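Local coordinates for protein CytC3 (Streptomyces, PDB 3GJA) that is a nonheme iron halogenase of the phytanoyl-CoA dioxygenase family, probably chlorinating an amino acid substrate in a biosynthetic pathway with the help of 2-oxoglutarate and oxygen, at residues A[155-161]-A[250-254]. Sequence-based numbering, arbitrary orientation.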
loop_
_atom_site.group_PDB
_atom_site.type_symbol
_atom_site.label_atom_id
_atom_site.label_comp_id
_atom_site.label_asym_id
_atom_site.label_seq_id
_atom_site.Cartn_x
_atom_site.Cartn_y
_atom_site.Cartn_z
ATOM N N HIS A 155 5.985 16.206 0.839
ATOM C CA HIS A 155 6.946 15.994 -0.234
ATOM C C HIS A 155 7.952 14.937 0.233
ATOM O O HIS A 155 8.270 14.849 1.417
ATOM C CB HIS A 155 7.682 17.298 -0.603
ATOM C CG HIS A 155 8.548 17.847 0.492
ATOM N ND1 HIS A 155 9.636 18.657 0.242
ATOM C CD2 HIS A 155 8.470 17.731 1.840
ATOM C CE1 HIS A 155 10.189 19.017 1.387
ATOM N NE2 HIS A 155 9.500 18.470 2.371
ATOM N N SER A 156 8.422 14.112 -0.690
ATOM C CA SER A 156 9.411 13.099 -0.351
ATOM C C SER A 156 10.647 13.475 -1.147
ATOM O O SER A 156 10.680 13.340 -2.372
ATOM C CB SER A 156 8.938 11.701 -0.751
ATOM O OG SER A 156 9.900 10.734 -0.374
ATOM N N THR A 157 11.655 13.965 -0.437
ATOM C CA THR A 157 12.894 14.414 -1.054
ATOM C C THR A 157 14.088 13.603 -0.587
ATOM O O THR A 157 13.970 12.729 0.281
ATOM C CB THR A 157 13.176 15.866 -0.683
ATOM O OG1 THR A 157 13.397 15.948 0.734
ATOM C CG2 THR A 157 11.991 16.759 -1.062
ATOM N N GLU A 158 15.248 13.905 -1.164
ATOM C CA GLU A 158 16.465 13.221 -0.771
ATOM C C GLU A 158 16.810 13.670 0.637
ATOM O O GLU A 158 17.232 12.867 1.467
ATOM C CB GLU A 158 17.610 13.552 -1.723
ATOM C CG GLU A 158 17.459 12.907 -3.085
ATOM C CD GLU A 158 18.692 13.080 -3.942
ATOM O OE1 GLU A 158 19.762 12.561 -3.551
ATOM O OE2 GLU A 158 18.594 13.737 -5.002
ATOM N N GLN A 159 16.608 14.954 0.910
ATOM C CA GLN A 159 16.895 15.494 2.233
ATOM C C GLN A 159 15.977 14.870 3.282
ATOM O O GLN A 159 16.378 14.698 4.428
ATOM C CB GLN A 159 16.730 17.016 2.238
ATOM C CG GLN A 159 17.120 17.643 3.563
ATOM C CD GLN A 159 17.281 19.150 3.485
ATOM O OE1 GLN A 159 16.302 19.895 3.421
ATOM N NE2 GLN A 159 18.529 19.606 3.483
ATOM N N ASN A 160 14.756 14.540 2.858
ATOM C CA ASN A 160 13.700 13.916 3.683
ATOM C C ASN A 160 13.860 12.424 3.937
ATOM O O ASN A 160 13.114 11.851 4.733
ATOM C CB ASN A 160 12.325 14.077 3.004
ATOM C CG ASN A 160 11.483 15.088 3.682
ATOM O OD1 ASN A 160 11.820 15.534 4.780
ATOM N ND2 ASN A 160 10.379 15.465 3.059
ATOM N N GLY A 161 14.778 11.793 3.216
ATOM C CA GLY A 161 14.980 10.363 3.355
ATOM C C GLY A 161 14.084 9.571 2.410
ATOM O O GLY A 161 13.514 8.542 2.797
ATOM N N THR A 250 11.336 20.137 11.513
ATOM C CA THR A 250 9.937 20.419 11.211
ATOM C C THR A 250 9.561 19.857 9.845
ATOM O O THR A 250 8.393 19.869 9.458
ATOM C CB THR A 250 9.660 21.924 11.198
ATOM O OG1 THR A 250 10.550 22.556 10.271
ATOM C CG2 THR A 250 9.862 22.521 12.593
ATOM N N ASP A 251 10.554 19.362 9.117
ATOM C CA ASP A 251 10.309 18.817 7.787
ATOM C C ASP A 251 10.110 17.308 7.827
ATOM O O ASP A 251 11.028 16.545 7.563
ATOM C CB ASP A 251 11.474 19.184 6.851
ATOM C CG ASP A 251 11.380 18.505 5.488
ATOM O OD1 ASP A 251 10.252 18.199 5.048
ATOM O OD2 ASP A 251 12.437 18.293 4.849
ATOM N N TYR A 252 8.907 16.873 8.166
ATOM C CA TYR A 252 8.640 15.444 8.220
ATOM C C TYR A 252 8.101 14.973 6.882
ATOM O O TYR A 252 7.443 15.721 6.162
ATOM C CB TYR A 252 7.616 15.113 9.303
ATOM C CG TYR A 252 6.215 15.547 8.955
ATOM C CD1 TYR A 252 5.778 16.842 9.225
ATOM C CD2 TYR A 252 5.333 14.668 8.324
ATOM C CE1 TYR A 252 4.493 17.256 8.878
ATOM C CE2 TYR A 252 4.045 15.070 7.969
ATOM C CZ TYR A 252 3.631 16.364 8.248
ATOM O OH TYR A 252 2.365 16.762 7.902
ATOM N N ARG A 253 8.396 13.729 6.547
ATOM C CA ARG A 253 7.920 13.161 5.309
ATOM C C ARG A 253 6.840 12.147 5.659
ATOM O O ARG A 253 7.022 11.322 6.559
ATOM C CB ARG A 253 9.067 12.492 4.560
ATOM C CG ARG A 253 8.618 11.653 3.395
ATOM C CD ARG A 253 8.422 10.214 3.829
ATOM N NE ARG A 253 9.581 9.391 3.504
ATOM C CZ ARG A 253 9.716 8.118 3.865
ATOM N NH1 ARG A 253 8.768 7.517 4.577
ATOM N NH2 ARG A 253 10.783 7.432 3.480
ATOM N N MET A 254 5.710 12.219 4.967
ATOM C CA MET A 254 4.625 11.288 5.227
ATOM C C MET A 254 4.174 10.582 3.964
ATOM O O MET A 254 3.742 11.214 2.999
ATOM C CB MET A 254 3.430 12.007 5.855
ATOM C CG MET A 254 2.308 11.064 6.299
ATOM S SD MET A 254 2.858 9.861 7.546
ATOM C CE MET A 254 3.015 10.929 8.968
HETATM O O HOH W 1 14.392 19.709 5.587
#
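A carboxylate shared between an imidazole and a water bridge marks this contact: Asp251 OD1 accepts from His155 NE2 at 2.8 Å, at the ring edge, near its plane, while Asp251 OD2 lies 2.5 Å from a water whose other bond, 2.9 Å, goes to Gln159 OE1. The water donates to both oxygens and so spans Gln159 and Asp251, whose side chains are 4.4 Å apart at OE1 and OD2. The CA-to-CB bond of His155 points away from 250-254, yet the ring swings back to meet the acid. Segment 155-161 is a compact bend with two internal hydrogen bonds. Thr157 OG1 accepts from Asn160 N at 2.9 Å, an ST motif, and a type I turn from Glu158 to Gly161 closes with Gly161 N to Glu158 O at 3.2 Å. The Asn160 side chain lies between the Asp251 carboxylate and the aliphatic part of Arg253, which also packs against Ser156. At the buried end of the contact, Arg253 NH2 donates to Gly161 O at 3.0 Å; its NH1 bonds Phe106 O, and Lys108 also reaches Gly161 O. The contact thus joins the connection between strands 147-152 and 163-165 to the start of strand 253-262, which runs between 147-152 and 98-108 in the antiparallel main sheet of this cupin-clan barrel, with Trp150 from the former strand touching both Ser156 and Arg253.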